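PDB 5Z87: EmGH1 from Erythrobacter marinus, which probably hydrolyses beta-glucosidic bonds as a member of glycosyl hydrolase family 3. Local coordinates for residues 148-161 and 407-419. Sequence-based numbering, arbitrary orientation.
Sequences AMACAFRPDMVRQV and LLARRMAEESIVL
The torsions of Met412 and Met157 send each tip onto the opposing helix: in Met412 CG lies anti to the backbone N (chi1 -170°) and the chain then bends, carrying CE onto the backbone between Met157 and Val158, whereas Met157 runs straight to SD and turns only at chi3 (56°), laying CE against the backbone of Met412. Met157 sits as a knob among Leu408, Arg411, Met412 and Glu415; Met412 sits among Met157, Val158 and Val161 of helix 155-161 and Met149 of helix 146-150. Met412 CE lies 3.6 Å from Met157 CB and 3.7 Å from Val161 CG2, while the Met149 side chain crosses that of Met412 at about a right angle, CG to CG 3.8 Å. Short segments of helices 155-161 and 407-416 run nearly antiparallel, their axes 10.7 Å apart.

Beside this apolar cluster, which joins the N-terminal TIM-barrel-type domain to the helix leading into strand 418-422, Arg154 NH1 forms a salt bridge with Glu415 OE1 (3.0 Å), the guanidinium and carboxylate planes 83° apart. The same guanidinium grips Asp156 side-on, NE to OD1 at 2.9 Å and NH2 to OD2, while Met157 SD lies over one face. A leucine in place of Arg154 would probably leave Asp156 without its two-nitrogen grip and take one cationic partner from Glu415 OE1, which also meets Lys730 and Gln704.

The backbone of Glu415 is used as well: Ala152 CA makes a CA-H...O contact to Glu415 O (3.2 Å). With no hydrogen bond crossing between the segments, thioether-rich apolar packing and one salt bridge carry the contact.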
ATOM      1  N   ALA A 148      23.589  -1.021   4.386  1.00 17.25           N
ATOM      2  CA  ALA A 148      24.874  -0.522   3.895  1.00 18.89           C
ATOM      3  C   ALA A 148      25.652  -1.626   3.195  1.00 18.20           C
ATOM      4  O   ALA A 148      26.122  -1.456   2.061  1.00 22.82           O
ATOM      5  CB  ALA A 148      25.694   0.056   5.050  1.00 19.95           C
ATOM      6  N   MET A 149      25.777  -2.777   3.846  1.00 19.97           N
ATOM      7  CA  MET A 149      26.556  -3.862   3.257  1.00 19.48           C
ATOM      8  C   MET A 149      25.925  -4.364   1.970  1.00 21.69           C
ATOM      9  O   MET A 149      26.634  -4.863   1.082  1.00 23.75           O
ATOM     10  CB  MET A 149      26.708  -5.003   4.256  1.00 19.18           C
ATOM     11  CG  MET A 149      27.595  -4.666   5.458  1.00 22.41           C
ATOM     12  SD  MET A 149      28.101  -6.179   6.304  1.00 25.83           S
ATOM     13  CE  MET A 149      26.676  -6.521   7.318  1.00 16.47           C
ATOM     14  N   ALA A 150      24.595  -4.253   1.850  1.00 18.10           N
ATOM     15  CA  ALA A 150      23.942  -4.641   0.600  1.00 17.71           C
ATOM     16  C   ALA A 150      24.395  -3.769  -0.565  1.00 20.49           C
ATOM     17  O   ALA A 150      24.325  -4.204  -1.724  1.00 21.98           O
ATOM     18  CB  ALA A 150      22.415  -4.566   0.746  1.00 16.66           C
ATOM     19  N   CYS A 151      24.833  -2.529  -0.286  1.00 18.32           N
ATOM     20  CA  CYS A 151      25.274  -1.651  -1.366  1.00 19.26           C
ATOM     21  C   CYS A 151      26.570  -2.120  -1.977  1.00 16.48           C
ATOM     22  O   CYS A 151      26.902  -1.700  -3.088  1.00 19.92           O
ATOM     23  CB  CYS A 151      25.479  -0.213  -0.894  1.00 16.41           C
ATOM     24  SG  CYS A 151      24.105   0.578  -0.105  1.00 18.01           S
ATOM     25  N   ALA A 152      27.307  -2.979  -1.273  1.00 18.80           N
ATOM     26  CA  ALA A 152      28.626  -3.387  -1.736  1.00 21.04           C
ATOM     27  C   ALA A 152      28.548  -4.360  -2.901  1.00 18.72           C
ATOM     28  O   ALA A 152      29.487  -4.430  -3.707  1.00 24.27           O
ATOM     29  CB  ALA A 152      29.412  -4.009  -0.583  1.00 20.27           C
ATOM     30  N   PHE A 153      27.456  -5.118  -3.010  1.00 15.58           N
ATOM     31  CA  PHE A 153      27.347  -6.188  -4.015  1.00 14.98           C
ATOM     32  C   PHE A 153      28.587  -7.087  -3.992  1.00 23.51           C
ATOM     33  O   PHE A 153      29.132  -7.469  -5.031  1.00 18.68           O
ATOM     34  CB  PHE A 153      27.079  -5.610  -5.412  1.00 16.80           C
ATOM     35  CG  PHE A 153      25.668  -5.098  -5.572  1.00 20.32           C
ATOM     36  CD1 PHE A 153      25.287  -3.892  -4.989  1.00 18.23           C
ATOM     37  CD2 PHE A 153      24.710  -5.847  -6.251  1.00 18.35           C
ATOM     38  CE1 PHE A 153      23.972  -3.411  -5.095  1.00 19.41           C
ATOM     39  CE2 PHE A 153      23.390  -5.387  -6.372  1.00 19.02           C
ATOM     40  CZ  PHE A 153      23.019  -4.161  -5.786  1.00 22.52           C
ATOM     41  N   ARG A 154      29.031  -7.430  -2.777  1.00 17.14           N
ATOM     42  CA  ARG A 154      30.188  -8.299  -2.548  1.00 24.76           C
ATOM     43  C   ARG A 154      29.772  -9.418  -1.600  1.00 27.75           C
ATOM     44  O   ARG A 154      30.115  -9.398  -0.410  1.00 25.05           O
ATOM     45  CB  ARG A 154      31.369  -7.518  -1.961  1.00 26.85           C
ATOM     46  CG  ARG A 154      32.062  -6.563  -2.923  1.00 25.31           C
ATOM     47  CD  ARG A 154      32.755  -7.324  -4.030  1.00 28.77           C
ATOM     48  NE  ARG A 154      33.788  -8.216  -3.506  1.00 35.68           N
ATOM     49  CZ  ARG A 154      35.018  -7.831  -3.178  1.00 37.39           C
ATOM     50  NH1 ARG A 154      35.391  -6.562  -3.320  1.00 28.58           N
ATOM     51  NH2 ARG A 154      35.879  -8.722  -2.711  1.00 36.58           N
ATOM     52  N   PRO A 155      29.005 -10.396  -2.081  1.00 25.78           N
ATOM     53  CA  PRO A 155      28.585 -11.472  -1.169  1.00 25.57           C
ATOM     54  C   PRO A 155      29.754 -12.280  -0.631  1.00 28.99           C
ATOM     55  O   PRO A 155      29.658 -12.819   0.480  1.00 23.82           O
ATOM     56  CB  PRO A 155      27.629 -12.317  -2.025  1.00 26.68           C
ATOM     57  CG  PRO A 155      27.829 -11.862  -3.444  1.00 29.71           C
ATOM     58  CD  PRO A 155      28.324 -10.463  -3.387  1.00 26.49           C
ATOM     59  N   ASP A 156      30.868 -12.352  -1.367  1.00 25.92           N
ATOM     60  CA  ASP A 156      32.065 -13.005  -0.844  1.00 25.89           C
ATOM     61  C   ASP A 156      32.552 -12.317   0.424  1.00 30.36           C
ATOM     62  O   ASP A 156      32.961 -12.983   1.384  1.00 29.17           O
ATOM     63  CB  ASP A 156      33.170 -13.028  -1.907  1.00 27.37           C
ATOM     64  CG  ASP A 156      33.574 -11.620  -2.384  1.00 32.04           C
ATOM     65  OD1 ASP A 156      32.746 -10.682  -2.349  1.00 31.99           O
ATOM     66  OD2 ASP A 156      34.733 -11.452  -2.800  1.00 39.87           O
ATOM     67  N   MET A 157      32.494 -10.986   0.464  1.00 21.32           N
ATOM     68  CA  MET A 157      32.906 -10.316   1.689  1.00 23.29           C
ATOM     69  C   MET A 157      31.840 -10.410   2.773  1.00 29.25           C
ATOM     70  O   MET A 157      32.174 -10.395   3.968  1.00 23.90           O
ATOM     71  CB  MET A 157      33.254  -8.861   1.394  1.00 26.74           C
ATOM     72  CG  MET A 157      34.541  -8.702   0.594  1.00 27.72           C
ATOM     73  SD  MET A 157      34.913  -6.966   0.262  1.00 36.16           S
ATOM     74  CE  MET A 157      34.949  -6.273   1.915  1.00 24.35           C
ATOM     75  N   VAL A 158      30.563 -10.505   2.379  1.00 23.09           N
ATOM     76  CA  VAL A 158      29.490 -10.722   3.349  1.00 26.58           C
ATOM     77  C   VAL A 158      29.736 -12.009   4.130  1.00 23.10           C
ATOM     78  O   VAL A 158      29.617 -12.042   5.361  1.00 20.61           O
ATOM     79  CB  VAL A 158      28.121 -10.749   2.643  1.00 28.48           C
ATOM     80  CG1 VAL A 158      27.038 -11.199   3.605  1.00 20.05           C
ATOM     81  CG2 VAL A 158      27.784  -9.381   2.059  1.00 22.65           C
ATOM     82  N   ARG A 159      30.086 -13.088   3.416  1.00 21.02           N
ATOM     83  CA  ARG A 159      30.366 -14.366   4.066  1.00 26.70           C
ATOM     84  C   ARG A 159      31.495 -14.233   5.089  1.00 30.32           C
ATOM     85  O   ARG A 159      31.397 -14.756   6.207  1.00 28.16           O
ATOM     86  CB  ARG A 159      30.710 -15.417   3.009  1.00 23.01           C
ATOM     87  CG  ARG A 159      30.810 -16.825   3.566  1.00 28.48           C
ATOM     88  CD  ARG A 159      31.703 -17.731   2.726  1.00 29.63           C
ATOM     89  NE  ARG A 159      33.092 -17.261   2.682  1.00 43.98           N
ATOM     90  CZ  ARG A 159      33.966 -17.338   3.691  1.00 40.04           C
ATOM     91  NH1 ARG A 159      33.616 -17.867   4.866  1.00 36.45           N
ATOM     92  NH2 ARG A 159      35.200 -16.869   3.529  1.00 37.83           N
ATOM     93  N   GLN A 160      32.560 -13.509   4.729  1.00 26.00           N
ATOM     94  CA  GLN A 160      33.666 -13.261   5.653  1.00 31.35           C
ATOM     95  C   GLN A 160      33.215 -12.461   6.868  1.00 29.24           C
ATOM     96  O   GLN A 160      33.641 -12.738   7.997  1.00 26.55           O
ATOM     97  CB  GLN A 160      34.790 -12.505   4.941  1.00 25.22           C
ATOM     98  CG  GLN A 160      35.489 -13.263   3.849  1.00 25.40           C
ATOM     99  CD  GLN A 160      36.378 -12.351   3.027  1.00 33.88           C
ATOM    100  OE1 GLN A 160      36.419 -12.446   1.808  1.00 44.46           O
ATOM    101  NE2 GLN A 160      37.082 -11.444   3.696  1.00 53.61           N
ATOM    102  N   VAL A 161      32.377 -11.445   6.655  1.00 26.85           N
ATOM    103  CA  VAL A 161      31.935 -10.616   7.773  1.00 22.49           C
ATOM    104  C   VAL A 161      31.201 -11.460   8.802  1.00 28.80           C
ATOM    105  O   VAL A 161      31.380 -11.288  10.019  1.00 25.25           O
ATOM    106  CB  VAL A 161      31.061  -9.456   7.272  1.00 22.32           C
ATOM    107  CG1 VAL A 161      30.103  -8.999   8.382  1.00 20.65           C
ATOM    108  CG2 VAL A 161      31.942  -8.313   6.826  1.00 21.06           C
ATOM    109  N   LEU A 407      39.888  -4.452  10.318  1.00 23.00           N
ATOM    110  CA  LEU A 407      40.255  -4.149   8.942  1.00 25.24           C
ATOM    111  C   LEU A 407      39.179  -4.623   7.970  1.00 32.09           C
ATOM    112  O   LEU A 407      38.847  -3.916   7.004  1.00 29.46           O
ATOM    113  CB  LEU A 407      41.610  -4.762   8.608  1.00 24.02           C
ATOM    114  CG  LEU A 407      41.956  -4.748   7.116  1.00 41.13           C
ATOM    115  CD1 LEU A 407      42.066  -3.315   6.572  1.00 33.69           C
ATOM    116  CD2 LEU A 407      43.225  -5.543   6.856  1.00 29.20           C
ATOM    117  N   LEU A 408      38.603  -5.802   8.220  1.00 24.66           N
ATOM    118  CA  LEU A 408      37.471  -6.243   7.415  1.00 27.03           C
ATOM    119  C   LEU A 408      36.331  -5.229   7.481  1.00 31.48           C
ATOM    120  O   LEU A 408      35.754  -4.868   6.450  1.00 30.91           O
ATOM    121  CB  LEU A 408      37.006  -7.625   7.873  1.00 23.76           C
ATOM    122  CG  LEU A 408      35.802  -8.210   7.128  1.00 26.45           C
ATOM    123  CD1 LEU A 408      36.077  -8.284   5.632  1.00 25.86           C
ATOM    124  CD2 LEU A 408      35.452  -9.590   7.672  1.00 25.09           C
ATOM    125  N   ALA A 409      36.030  -4.715   8.676  1.00 23.58           N
ATOM    126  CA  ALA A 409      34.980  -3.712   8.803  1.00 20.12           C
ATOM    127  C   ALA A 409      35.306  -2.446   8.010  1.00 31.44           C
ATOM    128  O   ALA A 409      34.408  -1.813   7.434  1.00 26.91           O
ATOM    129  CB  ALA A 409      34.759  -3.377  10.273  1.00 17.38           C
ATOM    130  N   ARG A 410      36.580  -2.053   7.982  1.00 26.51           N
ATOM    131  CA  ARG A 410      36.991  -0.925   7.153  1.00 23.44           C
ATOM    132  C   ARG A 410      36.820  -1.238   5.669  1.00 27.62           C
ATOM    133  O   ARG A 410      36.227  -0.448   4.918  1.00 23.93           O
ATOM    134  CB  ARG A 410      38.441  -0.563   7.471  1.00 32.58           C
ATOM    135  CG  ARG A 410      39.132   0.264   6.421  1.00 30.42           C
ATOM    136  CD  ARG A 410      39.147   1.704   6.840  1.00 40.60           C
ATOM    137  NE  ARG A 410      40.493   2.191   7.136  1.00 45.68           N
ATOM    138  CZ  ARG A 410      41.110   3.120   6.411  1.00 52.76           C
ATOM    139  NH1 ARG A 410      40.492   3.652   5.353  1.00 46.50           N
ATOM    140  NH2 ARG A 410      42.333   3.526   6.746  1.00 49.65           N
ATOM    141  N   ARG A 411      37.317  -2.401   5.228  1.00 25.19           N
ATOM    142  CA  ARG A 411      37.229  -2.744   3.811  1.00 27.28           C
ATOM    143  C   ARG A 411      35.778  -2.884   3.347  1.00 33.39           C
ATOM    144  O   ARG A 411      35.455  -2.544   2.199  1.00 29.50           O
ATOM    145  CB  ARG A 411      38.007  -4.029   3.527  1.00 29.44           C
ATOM    146  CG  ARG A 411      39.491  -3.806   3.242  1.00 41.02           C
ATOM    147  CD  ARG A 411      40.086  -4.938   2.398  1.00 50.93           C
ATOM    148  NE  ARG A 411      39.669  -6.268   2.858  1.00 61.42           N
ATOM    149  CZ  ARG A 411      39.163  -7.226   2.077  1.00 69.30           C
ATOM    150  NH1 ARG A 411      39.008  -7.016   0.769  1.00 53.92           N
ATOM    151  NH2 ARG A 411      38.814  -8.404   2.604  1.00 59.22           N
ATOM    152  N   MET A 412      34.890  -3.382   4.211  1.00 28.45           N
ATOM    153  CA  MET A 412      33.493  -3.519   3.816  1.00 26.72           C
ATOM    154  C   MET A 412      32.876  -2.147   3.556  1.00 30.35           C
ATOM    155  O   MET A 412      32.218  -1.935   2.531  1.00 26.32           O
ATOM    156  CB  MET A 412      32.711  -4.283   4.881  1.00 20.91           C
ATOM    157  CG  MET A 412      31.298  -4.677   4.447  1.00 26.55           C
ATOM    158  SD  MET A 412      31.230  -5.651   2.915  1.00 37.81           S
ATOM    159  CE  MET A 412      30.762  -7.255   3.500  1.00 34.54           C
ATOM    160  N   ALA A 413      33.120  -1.189   4.459  1.00 21.61           N
ATOM    161  CA  ALA A 413      32.640   0.173   4.249  1.00 23.24           C
ATOM    162  C   ALA A 413      33.170   0.763   2.941  1.00 33.91           C
ATOM    163  O   ALA A 413      32.409   1.375   2.176  1.00 28.77           O
ATOM    164  CB  ALA A 413      33.025   1.049   5.439  1.00 24.27           C
ATOM    165  N   GLU A 414      34.465   0.564   2.652  1.00 26.30           N
ATOM    166  CA  GLU A 414      35.051   1.050   1.399  1.00 27.26           C
ATOM    167  C   GLU A 414      34.346   0.478   0.167  1.00 31.66           C
ATOM    168  O   GLU A 414      34.332   1.121  -0.895  1.00 24.71           O
ATOM    169  CB  GLU A 414      36.560   0.724   1.348  1.00 19.34           C
ATOM    170  CG  GLU A 414      37.382   1.445   2.447  1.00 28.04           C
ATOM    171  CD  GLU A 414      38.888   1.119   2.444  1.00 33.71           C
ATOM    172  OE1 GLU A 414      39.301   0.091   1.864  1.00 26.86           O
ATOM    173  OE2 GLU A 414      39.660   1.914   3.032  1.00 36.20           O
ATOM    174  N   GLU A 415      33.767  -0.722   0.274  1.00 25.12           N
ATOM    175  CA  GLU A 415      33.065  -1.325  -0.853  1.00 22.34           C
ATOM    176  C   GLU A 415      31.597  -0.919  -0.922  1.00 23.27           C
ATOM    177  O   GLU A 415      30.959  -1.145  -1.953  1.00 23.51           O
ATOM    178  CB  GLU A 415      33.140  -2.860  -0.792  1.00 27.04           C
ATOM    179  CG  GLU A 415      34.529  -3.461  -0.896  1.00 30.55           C
ATOM    180  CD  GLU A 415      35.027  -3.553  -2.327  1.00 32.32           C
ATOM    181  OE1 GLU A 415      34.204  -3.775  -3.240  1.00 31.02           O
ATOM    182  OE2 GLU A 415      36.247  -3.398  -2.542  1.00 37.31           O
ATOM    183  N   SER A 416      31.059  -0.328   0.139  1.00 23.90           N
ATOM    184  CA  SER A 416      29.628  -0.107   0.286  1.00 22.11           C
ATOM    185  C   SER A 416      29.194   1.323   0.037  1.00 29.91           C
ATOM    186  O   SER A 416      28.079   1.538  -0.454  1.00 25.10           O
ATOM    187  CB  SER A 416      29.180  -0.489   1.695  1.00 21.43           C
ATOM    188  OG  SER A 416      29.433  -1.859   1.922  1.00 29.01           O
ATOM    189  N   ILE A 417      30.022   2.307   0.391  1.00 20.11           N
ATOM    190  CA  ILE A 417      29.593   3.695   0.267  1.00 28.51           C
ATOM    191  C   ILE A 417      29.264   4.007  -1.190  1.00 24.32           C
ATOM    192  O   ILE A 417      29.998   3.629  -2.113  1.00 22.73           O
ATOM    193  CB  ILE A 417      30.658   4.634   0.851  1.00 27.71           C
ATOM    194  CG1 ILE A 417      30.835   4.334   2.341  1.00 24.24           C
ATOM    195  CG2 ILE A 417      30.235   6.074   0.688  1.00 20.85           C
ATOM    196  CD1 ILE A 417      32.074   4.932   2.948  1.00 23.68           C
ATOM    197  N   VAL A 418      28.119   4.657  -1.403  1.00 21.27           N
ATOM    198  CA  VAL A 418      27.569   4.908  -2.732  1.00 18.42           C
ATOM    199  C   VAL A 418      27.827   6.360  -3.109  1.00 19.40           C
ATOM    200  O   VAL A 418      27.511   7.275  -2.336  1.00 17.11           O
ATOM    201  CB  VAL A 418      26.058   4.615  -2.776  1.00 28.72           C
ATOM    202  CG1 VAL A 418      25.483   4.946  -4.178  1.00 20.37           C
ATOM    203  CG2 VAL A 418      25.756   3.181  -2.349  1.00 17.39           C
ATOM    204  N   LEU A 419      28.394   6.566  -4.295  1.00 21.68           N
ATOM    205  CA  LEU A 419      28.492   7.886  -4.908  1.00 23.50           C
ATOM    206  C   LEU A 419      27.176   8.141  -5.639  1.00 23.67           C
ATOM    207  O   LEU A 419      26.952   7.616  -6.732  1.00 23.42           O
ATOM    208  CB  LEU A 419      29.687   7.958  -5.858  1.00 19.18           C
ATOM    209  CG  LEU A 419      29.949   9.333  -6.495  1.00 22.03           C
ATOM    210  CD1 LEU A 419      30.067  10.412  -5.412  1.00 23.14           C
ATOM    211  CD2 LEU A 419      31.198   9.345  -7.395  1.00 18.56           C
TER